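Local coordinates for periplasmic branched-chain amino acid-binding protein (Burkholderia mallei, PDB 3I09) that probably binds a small solute in the periplasm for a branched-chain amino acid-type ABC transporter, and here holds acetoacetic acid in its cleft, at residues N80-L85 against D149-G153; G104-L108 against A155-N159; T109-P115 against T369-L373; T117-D123 against G327-M333; A126-T131 against L247-D251. One frame throughout, in Å; residues are numbered along the deposited sequence.

Contact 1 of 5, residues N80-L85 against D149-G153. With AAE (acetoacetic acid), chain C.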
# COMPACT_ATOMS: atom_id res chain seq x y z
N ASN A 80 0.51 4.11 -6.78
CA ASN A 80 -0.23 4.11 -8.03
C ASN A 80 -0.12 2.75 -8.75
O ASN A 80 0.93 2.41 -9.30
CB ASN A 80 0.18 5.28 -8.92
CG ASN A 80 -0.69 5.37 -10.19
OD1 ASN A 80 -0.99 4.34 -10.82
ND2 ASN A 80 -1.10 6.60 -10.56
N SER A 81 -1.20 1.98 -8.71
CA SER A 81 -1.19 0.63 -9.26
C SER A 81 -1.00 0.58 -10.78
O SER A 81 -0.50 -0.41 -11.27
CB SER A 81 -2.46 -0.16 -8.89
OG SER A 81 -2.48 -0.51 -7.52
N ALA A 82 -1.39 1.63 -11.51
CA ALA A 82 -1.14 1.65 -12.96
C ALA A 82 0.38 1.68 -13.18
O ALA A 82 0.91 0.93 -14.03
CB ALA A 82 -1.83 2.82 -13.65
N THR A 83 1.09 2.52 -12.41
CA THR A 83 2.55 2.56 -12.49
C THR A 83 3.18 1.27 -11.97
O THR A 83 4.18 0.80 -12.53
CB THR A 83 3.19 3.76 -11.80
OG1 THR A 83 3.19 3.60 -10.38
CG2 THR A 83 2.50 5.07 -12.15
N ALA A 84 2.59 0.68 -10.95
CA ALA A 84 3.13 -0.56 -10.40
C ALA A 84 3.15 -1.67 -11.45
O ALA A 84 4.09 -2.48 -11.51
CB ALA A 84 2.32 -1.05 -9.17
N LEU A 85 2.07 -1.76 -12.20
CA LEU A 85 1.89 -2.78 -13.24
C LEU A 85 2.73 -2.54 -14.47
O LEU A 85 3.25 -3.48 -15.03
CB LEU A 85 0.42 -2.91 -13.60
CG LEU A 85 -0.42 -3.54 -12.48
CD1 LEU A 85 -1.91 -3.39 -12.79
CD2 LEU A 85 -0.07 -5.03 -12.26
N ASP A 149 -11.13 5.45 -11.23
CA ASP A 149 -11.15 4.87 -12.57
C ASP A 149 -9.78 4.51 -13.10
O ASP A 149 -9.29 5.14 -14.04
CB ASP A 149 -11.86 5.84 -13.55
CG ASP A 149 -12.17 5.20 -14.92
OD1 ASP A 149 -12.14 3.95 -15.04
OD2 ASP A 149 -12.46 5.98 -15.88
N TYR A 150 -9.16 3.53 -12.47
CA TYR A 150 -7.88 2.97 -12.92
C TYR A 150 -7.66 1.66 -12.18
O TYR A 150 -8.53 1.23 -11.43
CB TYR A 150 -6.70 3.95 -12.73
CG TYR A 150 -6.21 4.13 -11.33
CD1 TYR A 150 -7.02 4.69 -10.35
CD2 TYR A 150 -4.88 3.84 -10.99
CE1 TYR A 150 -6.54 4.90 -9.03
CE2 TYR A 150 -4.41 4.03 -9.71
CZ TYR A 150 -5.23 4.59 -8.74
OH TYR A 150 -4.72 4.78 -7.46
N ALA A 151 -6.52 1.01 -12.42
CA ALA A 151 -6.29 -0.36 -11.96
C ALA A 151 -6.54 -0.56 -10.48
O ALA A 151 -7.07 -1.59 -10.08
CB ALA A 151 -4.86 -0.80 -12.28
N PHE A 152 -6.14 0.41 -9.65
CA PHE A 152 -6.35 0.27 -8.22
C PHE A 152 -7.82 0.23 -7.82
O PHE A 152 -8.23 -0.66 -7.08
CB PHE A 152 -5.65 1.40 -7.44
CG PHE A 152 -6.01 1.42 -6.00
CD1 PHE A 152 -5.53 0.44 -5.14
CD2 PHE A 152 -6.85 2.41 -5.49
CE1 PHE A 152 -5.85 0.45 -3.80
CE2 PHE A 152 -7.22 2.41 -4.15
CZ PHE A 152 -6.70 1.43 -3.29
N GLY A 153 -8.60 1.21 -8.26
CA GLY A 153 -10.02 1.25 -7.93
C GLY A 153 -10.73 0.00 -8.38
O GLY A 153 -11.51 -0.59 -7.61
O1 AAE C . -2.44 1.20 -5.64
C2 AAE C . -2.80 2.39 -5.67
O3 AAE C . -2.95 3.02 -6.74
C4 AAE C . -3.11 3.07 -4.35
C5 AAE C . -1.91 3.78 -3.80
O8 AAE C . -0.76 3.59 -4.27
C9 AAE C . -2.15 4.59 -2.56
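Two helix starts face each other here, helix 81-94 and helix 151-166, with acetoacetic acid held at their N-terminal ends. Asn80 takes a t rotamer, which folds OD1 back to cap the helix it precedes: Thr83 N donates to it at 3.2 Å, and Ala82 N at 2.8 Å with a weak angle. Its ND2 meets Asn54. Ser81 is an m rotamer, so OG lies 2.5 Å from ligand O1 and 3.7 Å from Phe152 CB. Across the gap, Tyr150 adopts p and lays its ring edge along the backbone N atoms of Ser81 and Ala82; its OH donates to ligand O3 at 2.6 Å, an atom also bonded by Ser81 N at 2.8 Å. Phe152, a t rotamer, keeps Ser81 OG at its ring edge and puts a face over ligand C4. Further along helix 81-94, Leu85 CD1 packs on Ala151 CB at 4.0 Å. No hydrogen bond joins the segments directly; the carboxylate does that, in the interlobe ligand cleft of a type I periplasmic binding protein.

Contact 2 of 5, residues G104-L108 against A155-N159; sequences GADTL and ALEKN. With AAE (acetoacetic acid), chain C.
A buried carboxylate, Asp106, ties loop to helix in this small contact of 150 Å², OD2 through a side chain and OD1 through a water. With chi1 in p, it points toward helix 151-166: Asp106 OD2 accepts from Asn159 ND2 at 3.0 Å (angle 153°), while Asp106 OD1 accepts at 2.7 Å from a water that also donates to Ala155 O at 3.1 Å. Asn159 is an m rotamer with chi2 near 135°, which delivers ND2 to the acid and leaves OD1 to Thr124. The second and stronger partner of Asp106 OD2 is Arg370, which forms a salt bridge with it.

Build residues 104-108 as a loop entering a 3-10 turn. Ala105 is polyproline-II-like (phi/psi -56/126), residues 106-108 form the 3-10 turn, and Leu108 N reaches Ala105 O at 3.3 Å. Segment 155-159 is regular alpha helix, with Asn159 N to Ala155 O at 2.9 Å. Register is set by Ala105 and Ala155, CA atoms 5.7 Å apart and CB atoms 4.1 Å apart. Two alanines permit this close approach of loop and helix.

At the start of the loop, Gly104 N donates to acetoacetic acid O1 at 2.8 Å, so the contact borders the interlobe ligand pocket. The loop, which follows strand 97-100, touches helix 81-94 through Leu108, and helix 124-137 lies against both Asp106 and Asn159.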
# COMPACT_ATOMS: atom_id res chain seq x y z
N GLY A 104 -1.46 -1.02 -4.34
CA GLY A 104 -2.28 -2.05 -3.78
C GLY A 104 -2.81 -3.16 -4.63
O GLY A 104 -3.16 -4.19 -4.10
N ALA A 105 -2.91 -2.98 -5.95
CA ALA A 105 -3.66 -3.95 -6.73
C ALA A 105 -3.13 -5.37 -6.55
O ALA A 105 -1.94 -5.65 -6.80
CB ALA A 105 -3.66 -3.59 -8.23
N ASP A 106 -4.03 -6.29 -6.17
CA ASP A 106 -3.63 -7.70 -6.00
C ASP A 106 -3.26 -8.40 -7.32
O ASP A 106 -2.73 -9.51 -7.30
CB ASP A 106 -4.67 -8.51 -5.20
CG ASP A 106 -5.96 -8.80 -5.95
OD1 ASP A 106 -6.29 -8.11 -6.93
OD2 ASP A 106 -6.69 -9.73 -5.50
N THR A 107 -3.51 -7.73 -8.45
CA THR A 107 -3.08 -8.16 -9.76
C THR A 107 -1.57 -8.51 -9.79
O THR A 107 -1.11 -9.40 -10.52
CB THR A 107 -3.34 -7.00 -10.79
OG1 THR A 107 -4.63 -6.43 -10.54
CG2 THR A 107 -3.30 -7.52 -12.15
N LEU A 108 -0.80 -7.76 -9.01
CA LEU A 108 0.63 -7.91 -8.94
C LEU A 108 1.10 -9.30 -8.50
O LEU A 108 2.22 -9.66 -8.82
CB LEU A 108 1.23 -6.86 -7.99
CG LEU A 108 1.32 -5.47 -8.59
CD1 LEU A 108 1.45 -4.45 -7.42
CD2 LEU A 108 2.52 -5.32 -9.65
N ALA A 155 -9.57 -3.04 -9.05
CA ALA A 155 -9.16 -4.21 -8.28
C ALA A 155 -9.82 -4.19 -6.90
O ALA A 155 -10.33 -5.22 -6.45
CB ALA A 155 -7.66 -4.30 -8.14
N LEU A 156 -9.87 -3.02 -6.28
CA LEU A 156 -10.34 -2.94 -4.90
C LEU A 156 -11.83 -3.13 -4.88
O LEU A 156 -12.34 -3.81 -4.01
CB LEU A 156 -9.94 -1.62 -4.23
CG LEU A 156 -10.39 -1.36 -2.78
CD1 LEU A 156 -9.95 -2.49 -1.80
CD2 LEU A 156 -9.80 -0.03 -2.35
N GLU A 157 -12.53 -2.53 -5.84
CA GLU A 157 -13.97 -2.72 -5.95
C GLU A 157 -14.28 -4.21 -6.17
O GLU A 157 -15.20 -4.75 -5.57
CB GLU A 157 -14.57 -1.86 -7.09
CG GLU A 157 -16.08 -2.10 -7.31
CD GLU A 157 -16.66 -1.37 -8.53
OE1 GLU A 157 -16.32 -0.20 -8.79
OE2 GLU A 157 -17.49 -1.98 -9.23
N LYS A 158 -13.53 -4.86 -7.04
CA LYS A 158 -13.80 -6.28 -7.29
C LYS A 158 -13.56 -7.17 -6.05
O LYS A 158 -14.42 -7.98 -5.70
CB LYS A 158 -13.01 -6.82 -8.49
CG LYS A 158 -13.05 -8.33 -8.71
CD LYS A 158 -14.39 -8.82 -9.12
CE LYS A 158 -14.29 -10.14 -9.92
NZ LYS A 158 -13.59 -11.23 -9.16
N ASN A 159 -12.42 -6.98 -5.38
CA ASN A 159 -12.11 -7.77 -4.17
C ASN A 159 -13.19 -7.51 -3.12
O ASN A 159 -13.69 -8.41 -2.48
CB ASN A 159 -10.76 -7.36 -3.56
CG ASN A 159 -9.53 -7.84 -4.35
OD1 ASN A 159 -8.62 -7.06 -4.55
ND2 ASN A 159 -9.50 -9.10 -4.76
O1 AAE C . -2.44 1.20 -5.64
C2 AAE C . -2.80 2.39 -5.67
O3 AAE C . -2.95 3.02 -6.74
C4 AAE C . -3.11 3.07 -4.35
C5 AAE C . -1.91 3.78 -3.80
O8 AAE C . -0.76 3.59 -4.27
C9 AAE C . -2.15 4.59 -2.56
O HOH W 1 -8.86 -7.62 -7.65

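Contact 3 of 5, residues T109-P115 against T369-L373; sequences TNEQCTP and TRCAL. With EDO (1,2-ethanediol), chain N.
Both segments are irregular; they come closest at Asn110 and Cys371, CA atoms 4.0 Å apart. Residues 110-113 form a type I turn closed by Cys113 N to Asn110 O at 3.1 Å, and Thr369 OG1 accepts from Cys371 N at 3.0 Å in an ST turn. Covalently, Cys113 (chi1 p) and Cys371 (chi1 t) make the disulfide; their SG atoms are modelled 2.6 Å apart, long for a disulfide. Among hydrogen bonds, Arg370 N gives Asn110 OD1 a straight 2.8 Å bond, and one water bridges Asn110 O (3.0 Å) to Ala372 N (2.8 Å). The charges pair side-on: Arg370 NE to Glu111 OE2 at 2.9 Å and Arg370 NH2 to Glu111 OE1 at 3.0 Å, while Asn110 CG sits over one face of the guanidinium and NH1 bridges to Asp106. Apolar cover comes from Leu373, its CG 4.0 Å from Cys113 SG and its CD1 4.0 Å from Pro115 CD. Together these make a disulfide-linked loop-to-tail contact, holding the C-terminal tail to the loop between strands 97-100 and 117-119.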
# COMPACT_ATOMS: atom_id res chain seq x y z
N THR A 109 0.25 -10.04 -7.78
CA THR A 109 0.60 -11.39 -7.32
C THR A 109 -0.41 -12.42 -7.81
O THR A 109 -0.51 -13.51 -7.30
CB THR A 109 0.70 -11.43 -5.79
OG1 THR A 109 -0.55 -11.02 -5.23
CG2 THR A 109 1.85 -10.48 -5.30
N ASN A 110 -1.16 -12.05 -8.85
CA ASN A 110 -2.23 -12.86 -9.37
C ASN A 110 -2.12 -12.90 -10.89
O ASN A 110 -1.16 -13.51 -11.38
CB ASN A 110 -3.57 -12.35 -8.83
CG ASN A 110 -3.86 -12.91 -7.46
OD1 ASN A 110 -4.16 -14.12 -7.32
ND2 ASN A 110 -3.72 -12.06 -6.44
N GLU A 111 -3.00 -12.21 -11.62
CA GLU A 111 -2.96 -12.27 -13.09
C GLU A 111 -1.61 -11.83 -13.67
O GLU A 111 -1.25 -12.28 -14.76
CB GLU A 111 -4.08 -11.43 -13.70
CG GLU A 111 -5.49 -11.98 -13.47
CD GLU A 111 -6.11 -11.60 -12.14
OE1 GLU A 111 -5.45 -10.88 -11.33
OE2 GLU A 111 -7.28 -12.00 -11.92
N GLN A 112 -0.91 -10.92 -12.99
CA GLN A 112 0.36 -10.41 -13.47
C GLN A 112 1.52 -10.75 -12.55
O GLN A 112 2.52 -10.02 -12.50
CB GLN A 112 0.25 -8.90 -13.74
CG GLN A 112 -0.79 -8.65 -14.85
CD GLN A 112 -0.99 -7.18 -15.23
OE1 GLN A 112 -2.15 -6.71 -15.37
NE2 GLN A 112 0.08 -6.46 -15.43
N CYS A 113 1.44 -11.92 -11.89
CA CYS A 113 2.51 -12.35 -11.02
C CYS A 113 3.75 -12.68 -11.86
O CYS A 113 3.66 -13.03 -13.05
CB CYS A 113 2.08 -13.53 -10.17
SG CYS A 113 1.92 -15.07 -11.11
N THR A 114 4.91 -12.46 -11.26
CA THR A 114 6.18 -12.74 -11.94
C THR A 114 7.12 -13.37 -10.92
O THR A 114 6.91 -13.23 -9.72
CB THR A 114 6.85 -11.47 -12.57
OG1 THR A 114 7.85 -10.94 -11.72
CG2 THR A 114 5.82 -10.34 -12.92
N PRO A 115 8.17 -14.02 -11.38
CA PRO A 115 9.19 -14.56 -10.52
C PRO A 115 10.14 -13.54 -9.93
O PRO A 115 10.97 -13.92 -9.12
CB PRO A 115 9.99 -15.48 -11.45
CG PRO A 115 9.24 -15.55 -12.70
CD PRO A 115 8.48 -14.28 -12.80
N THR A 369 -6.20 -18.26 -5.86
CA THR A 369 -5.18 -17.53 -6.60
C THR A 369 -5.43 -17.50 -8.11
O THR A 369 -5.90 -18.49 -8.68
CB THR A 369 -3.79 -18.12 -6.39
OG1 THR A 369 -2.80 -17.22 -6.90
CG2 THR A 369 -3.66 -19.53 -7.05
N ARG A 370 -5.07 -16.39 -8.73
CA ARG A 370 -5.02 -16.31 -10.20
C ARG A 370 -3.57 -16.25 -10.68
O ARG A 370 -3.27 -15.93 -11.86
CB ARG A 370 -5.86 -15.12 -10.71
CG ARG A 370 -7.33 -15.12 -10.16
CD ARG A 370 -7.57 -14.26 -8.92
NE ARG A 370 -7.24 -12.88 -9.19
CZ ARG A 370 -7.09 -11.92 -8.28
NH1 ARG A 370 -7.28 -12.14 -6.98
NH2 ARG A 370 -6.77 -10.70 -8.69
N CYS A 371 -2.64 -16.59 -9.78
CA CYS A 371 -1.21 -16.62 -10.11
C CYS A 371 -0.86 -17.96 -10.77
O CYS A 371 -0.88 -19.00 -10.13
CB CYS A 371 -0.35 -16.44 -8.86
SG CYS A 371 1.42 -16.64 -9.15
N ALA A 372 -0.54 -17.90 -12.06
CA ALA A 372 -0.23 -19.11 -12.83
C ALA A 372 1.05 -19.83 -12.34
O ALA A 372 1.27 -21.02 -12.66
CB ALA A 372 -0.13 -18.75 -14.33
N LEU A 373 1.87 -19.15 -11.55
CA LEU A 373 3.10 -19.73 -10.98
C LEU A 373 2.91 -20.39 -9.62
O LEU A 373 3.87 -20.97 -9.07
CB LEU A 373 4.17 -18.64 -10.90
CG LEU A 373 4.51 -17.97 -12.21
CD1 LEU A 373 5.48 -16.77 -12.01
CD2 LEU A 373 5.10 -18.99 -13.16
C1 EDO N . 4.66 -24.16 -8.32
O1 EDO N . 3.30 -24.29 -8.75
C2 EDO N . 4.77 -24.05 -6.79
O2 EDO N . 3.54 -23.62 -6.19
O HOH W 2 -2.06 -15.21 -5.36
O HOH W 3 -0.67 -15.49 -13.53

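Contact 4 of 5, residues T117-D123 against G327-M333; sequences TVHYAYD and GSMIHDM. With AAE (acetoacetic acid), chain C; EDO (1,2-ethanediol), chain H.
Met329, a selenomethionine (chi1 t, chi2 and chi3 m), lays CE over one face of the Tyr120 ring (chi1 t), 4.0 Å from the centroid, 17° off the normal: a CH-pi contact, with SE 5.2 Å away as a Met-aromatic pair. The backbones run parallel in register 118-327, 119-328, 120-329, bridged once at His119 and Ser328 (CA-CA 4.8 Å): His119 N to Gly327 O at 2.8 Å and Met329 N to His119 O at 2.9 Å. Gly327 sits at phi/psi 100/-10, where a CB would strike Thr117 O. One water joins His119 O and Met329 O, another Asp123 OD2 and Ser328 OG, every leg 2.8 Å; Asp123 OD1 caps Ala126 N. Further on, Met333 CE meets Tyr122 CB at 3.8 Å. Residues 120-123 cross between lobes, from edge strand 117-119 to helix 124-137. His331 (chi1 p) donates from NE2 to Ala121 O (2.8 Å) and ND1 to Met329 O (2.7 Å); with both nitrogens on carbonyls, its imidazole is probably charged.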
# COMPACT_ATOMS: atom_id res chain seq x y z
N THR A 117 8.94 -10.37 -8.63
CA THR A 117 8.10 -9.36 -7.99
C THR A 117 7.86 -9.70 -6.53
O THR A 117 7.56 -10.85 -6.21
CB THR A 117 6.78 -9.27 -8.71
OG1 THR A 117 7.03 -8.95 -10.10
CG2 THR A 117 5.83 -8.22 -8.04
N VAL A 118 8.00 -8.72 -5.66
CA VAL A 118 7.60 -8.84 -4.29
C VAL A 118 6.57 -7.75 -4.01
O VAL A 118 6.83 -6.58 -4.33
CB VAL A 118 8.80 -8.68 -3.35
CG1 VAL A 118 8.35 -8.74 -1.87
CG2 VAL A 118 9.83 -9.77 -3.66
N HIS A 119 5.44 -8.12 -3.40
CA HIS A 119 4.42 -7.16 -3.00
C HIS A 119 4.47 -7.09 -1.48
O HIS A 119 4.07 -8.02 -0.78
CB HIS A 119 3.04 -7.54 -3.56
CG HIS A 119 2.09 -6.36 -3.68
ND1 HIS A 119 0.77 -6.51 -4.04
CD2 HIS A 119 2.29 -5.03 -3.58
CE1 HIS A 119 0.18 -5.33 -4.07
NE2 HIS A 119 1.08 -4.41 -3.80
N TYR A 120 5.02 -5.99 -0.98
CA TYR A 120 5.60 -5.99 0.35
C TYR A 120 4.68 -5.60 1.51
O TYR A 120 4.79 -6.19 2.60
CB TYR A 120 6.85 -5.13 0.40
CG TYR A 120 7.78 -5.42 1.58
CD1 TYR A 120 8.77 -6.40 1.48
CD2 TYR A 120 7.73 -4.64 2.75
CE1 TYR A 120 9.67 -6.63 2.53
CE2 TYR A 120 8.61 -4.88 3.82
CZ TYR A 120 9.59 -5.86 3.69
OH TYR A 120 10.47 -6.14 4.72
N ALA A 121 3.83 -4.59 1.31
CA ALA A 121 3.14 -3.93 2.44
C ALA A 121 1.68 -4.28 2.66
O ALA A 121 1.25 -4.52 3.80
CB ALA A 121 3.30 -2.42 2.35
N TYR A 122 0.91 -4.28 1.59
CA TYR A 122 -0.54 -4.52 1.64
C TYR A 122 -1.01 -4.84 0.22
O TYR A 122 -0.29 -4.61 -0.72
CB TYR A 122 -1.33 -3.32 2.17
CG TYR A 122 -1.43 -2.20 1.20
CD1 TYR A 122 -0.30 -1.44 0.87
CD2 TYR A 122 -2.60 -1.96 0.49
CE1 TYR A 122 -0.38 -0.41 -0.10
CE2 TYR A 122 -2.69 -0.91 -0.44
CZ TYR A 122 -1.59 -0.17 -0.75
OH TYR A 122 -1.69 0.84 -1.69
N ASP A 123 -2.22 -5.36 0.08
CA ASP A 123 -2.87 -5.38 -1.23
C ASP A 123 -4.36 -5.27 -1.08
O ASP A 123 -4.91 -5.23 0.03
CB ASP A 123 -2.46 -6.59 -2.13
CG ASP A 123 -2.93 -7.94 -1.62
OD1 ASP A 123 -3.99 -8.02 -0.99
OD2 ASP A 123 -2.18 -8.93 -1.88
N GLY A 327 4.83 -14.00 -4.63
CA GLY A 327 5.49 -12.72 -4.41
C GLY A 327 4.97 -11.92 -3.22
O GLY A 327 5.56 -10.91 -2.88
N SER A 328 3.86 -12.31 -2.61
CA SER A 328 3.37 -11.57 -1.47
C SER A 328 4.26 -11.76 -0.25
O SER A 328 4.61 -12.88 0.09
CB SER A 328 1.96 -11.99 -1.09
OG SER A 328 1.05 -11.52 -2.06
N MSE A 329 4.58 -10.66 0.42
CA MSE A 329 5.16 -10.73 1.76
C MSE A 329 4.03 -10.92 2.75
O MSE A 329 3.20 -10.03 2.93
CB MSE A 329 5.98 -9.44 2.08
CG MSE A 329 7.08 -9.67 3.16
SE MSE A 329 6.32 -9.64 4.92
CE MSE A 329 6.44 -7.72 5.23
N ILE A 330 3.99 -12.11 3.37
CA ILE A 330 2.95 -12.48 4.32
C ILE A 330 3.29 -11.99 5.72
O ILE A 330 4.34 -12.34 6.29
CB ILE A 330 2.73 -14.03 4.28
CG1 ILE A 330 2.43 -14.50 2.85
CG2 ILE A 330 1.57 -14.40 5.22
CD1 ILE A 330 1.18 -13.90 2.22
N HIS A 331 2.42 -11.13 6.24
CA HIS A 331 2.56 -10.54 7.55
C HIS A 331 1.16 -10.17 8.07
O HIS A 331 0.23 -9.90 7.28
CB HIS A 331 3.50 -9.31 7.52
CG HIS A 331 3.10 -8.23 6.53
ND1 HIS A 331 3.00 -8.45 5.17
CD2 HIS A 331 2.80 -6.92 6.72
CE1 HIS A 331 2.59 -7.33 4.58
NE2 HIS A 331 2.50 -6.39 5.49
N ASP A 332 1.03 -10.14 9.39
CA ASP A 332 -0.24 -9.80 10.02
C ASP A 332 -0.70 -8.41 9.58
O ASP A 332 0.11 -7.50 9.40
CB ASP A 332 -0.11 -9.77 11.54
CG ASP A 332 0.12 -11.14 12.17
OD1 ASP A 332 0.04 -12.20 11.50
OD2 ASP A 332 0.38 -11.11 13.41
N MSE A 333 -2.00 -8.26 9.45
CA MSE A 333 -2.63 -6.99 9.16
C MSE A 333 -3.46 -6.59 10.39
O MSE A 333 -3.74 -7.43 11.27
CB MSE A 333 -3.50 -7.12 7.91
CG MSE A 333 -2.74 -7.48 6.65
SE MSE A 333 -1.48 -6.08 6.01
CE MSE A 333 -2.73 -4.89 5.33
O1 AAE C . -2.44 1.20 -5.64
C2 AAE C . -2.80 2.39 -5.67
O3 AAE C . -2.95 3.02 -6.74
C4 AAE C . -3.11 3.07 -4.35
C5 AAE C . -1.91 3.78 -3.80
O8 AAE C . -0.76 3.59 -4.27
C9 AAE C . -2.15 4.59 -2.56
C1 EDO H . 3.08 -13.89 8.87
O1 EDO H . 1.75 -13.69 9.34
C2 EDO H . 3.70 -15.13 9.48
O2 EDO H . 4.96 -14.82 10.09
O HOH W 4 2.05 -8.12 1.18
O HOH W 5 0.57 -8.85 -1.25

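Contact 5 of 5, residues A126-T131 against L247-D251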
# COMPACT_ATOMS: atom_id res chain seq x y z
N ALA A 126 -6.29 -8.02 0.98
CA ALA A 126 -6.22 -7.82 2.42
C ALA A 126 -7.14 -6.69 2.87
O ALA A 126 -7.79 -6.83 3.92
CB ALA A 126 -4.78 -7.53 2.90
N LEU A 127 -7.21 -5.59 2.11
CA LEU A 127 -8.15 -4.49 2.42
C LEU A 127 -9.59 -4.96 2.47
O LEU A 127 -10.33 -4.68 3.42
CB LEU A 127 -7.99 -3.30 1.46
CG LEU A 127 -6.62 -2.62 1.42
CD1 LEU A 127 -6.54 -1.55 0.34
CD2 LEU A 127 -6.20 -2.06 2.82
N ALA A 128 -9.97 -5.70 1.43
CA ALA A 128 -11.31 -6.23 1.29
C ALA A 128 -11.66 -7.21 2.41
O ALA A 128 -12.73 -7.12 3.02
CB ALA A 128 -11.44 -6.92 -0.07
N LYS A 129 -10.77 -8.15 2.65
CA LYS A 129 -10.97 -9.14 3.68
C LYS A 129 -11.00 -8.52 5.07
O LYS A 129 -11.74 -8.99 5.93
CB LYS A 129 -9.91 -10.23 3.60
CG LYS A 129 -10.13 -11.16 2.35
CD LYS A 129 -8.95 -12.14 2.13
CE LYS A 129 -8.97 -13.37 3.08
NZ LYS A 129 -7.94 -14.44 2.66
N GLY A 130 -10.25 -7.46 5.30
CA GLY A 130 -10.31 -6.80 6.59
C GLY A 130 -11.57 -5.97 6.80
O GLY A 130 -12.50 -6.34 7.55
N THR A 131 -11.59 -4.85 6.11
CA THR A 131 -12.61 -3.83 6.26
C THR A 131 -13.95 -4.28 5.69
O THR A 131 -15.00 -4.10 6.34
CB THR A 131 -12.15 -2.55 5.58
OG1 THR A 131 -10.92 -2.14 6.21
CG2 THR A 131 -13.20 -1.44 5.72
N LEU A 247 -14.52 5.41 11.89
CA LEU A 247 -14.23 4.68 10.64
C LEU A 247 -13.38 3.45 10.95
O LEU A 247 -12.44 3.51 11.78
CB LEU A 247 -13.52 5.57 9.62
CG LEU A 247 -14.37 6.68 8.99
CD1 LEU A 247 -13.50 7.57 8.13
CD2 LEU A 247 -15.58 6.13 8.17
N VAL A 248 -13.71 2.35 10.27
CA VAL A 248 -12.94 1.12 10.41
C VAL A 248 -12.03 0.98 9.20
O VAL A 248 -12.42 1.22 8.03
CB VAL A 248 -13.87 -0.07 10.57
CG1 VAL A 248 -13.10 -1.34 10.52
CG2 VAL A 248 -14.68 0.06 11.92
N LEU A 249 -10.78 0.65 9.45
CA LEU A 249 -9.84 0.54 8.35
C LEU A 249 -8.88 -0.62 8.59
O LEU A 249 -8.76 -1.12 9.72
CB LEU A 249 -9.11 1.86 8.14
CG LEU A 249 -8.35 2.43 9.29
CD1 LEU A 249 -7.00 1.86 9.19
CD2 LEU A 249 -8.30 4.00 9.26
N THR A 250 -8.22 -1.03 7.52
CA THR A 250 -7.23 -2.09 7.54
C THR A 250 -5.88 -1.47 7.22
O THR A 250 -5.76 -0.76 6.21
CB THR A 250 -7.55 -3.21 6.52
OG1 THR A 250 -8.77 -3.82 6.89
CG2 THR A 250 -6.51 -4.31 6.54
N ASP A 251 -4.86 -1.71 8.05
CA ASP A 251 -3.51 -1.17 7.73
C ASP A 251 -2.46 -2.17 8.13
O ASP A 251 -2.75 -3.10 8.88
CB ASP A 251 -3.27 0.20 8.38
CG ASP A 251 -2.22 1.10 7.57
OD1 ASP A 251 -1.45 0.59 6.71
OD2 ASP A 251 -2.22 2.35 7.74
O HOH W 6 -9.64 -0.15 5.01
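This is a helix-on-sheet contact of the alpha/beta fold: helix 124-137 lies on strand 248-251, a member of the antiparallel sheet that also holds strand 329-338. The short axes approach to 7.3 Å at 142°, so the two run roughly antiparallel. Thr250 loses most surface, 90 Å². Its CB points into the helix, where CG2 meets Ala126 O at 3.9 Å and the CB itself lies 4.1 Å from Leu127 CD2. Gly130 makes the room: a CB there would come within 2.1 Å of Thr250 OG1, and the helix widens into a pi-type turn at 128-131. Thr131, next with 63 Å², reaches along the strand, its CG2 3.6 Å from Val248 O. Val248, covered by 31 Å², also points its CB toward the helix. Beyond the interface Leu127 packs on Leu156 of helix 151-166. The polar centre is the threonine pair: Thr131 OG1 and Thr250 OG1 hydrogen-bond at 2.8 Å, and one water lies 2.7 Å from Thr131 OG1 while accepting from Thr250 N at 3.0 Å.

In the fold
From the N terminus, the chain opens all five contacts between residues 80 and 131, then closes them in turn. Contacts 1 and 2 close first, on helix 151-166, and cross each other as well as all the rest; they bring N-lobe loops and helix 81-94 up to the second lobe around the ligand. Contact 5 closes next, then contact 4, then contact 3 at the C-terminal tail; these three nest, 5 within 4 within 3. Contacts 4 and 5 meet neighbouring strands of one antiparallel sheet, touching through Met333 and Thr250. Arg370 links contact 3 to contact 2 by its salt bridge with Asp106, and Ser81 OG joins contact 1 to contact 2.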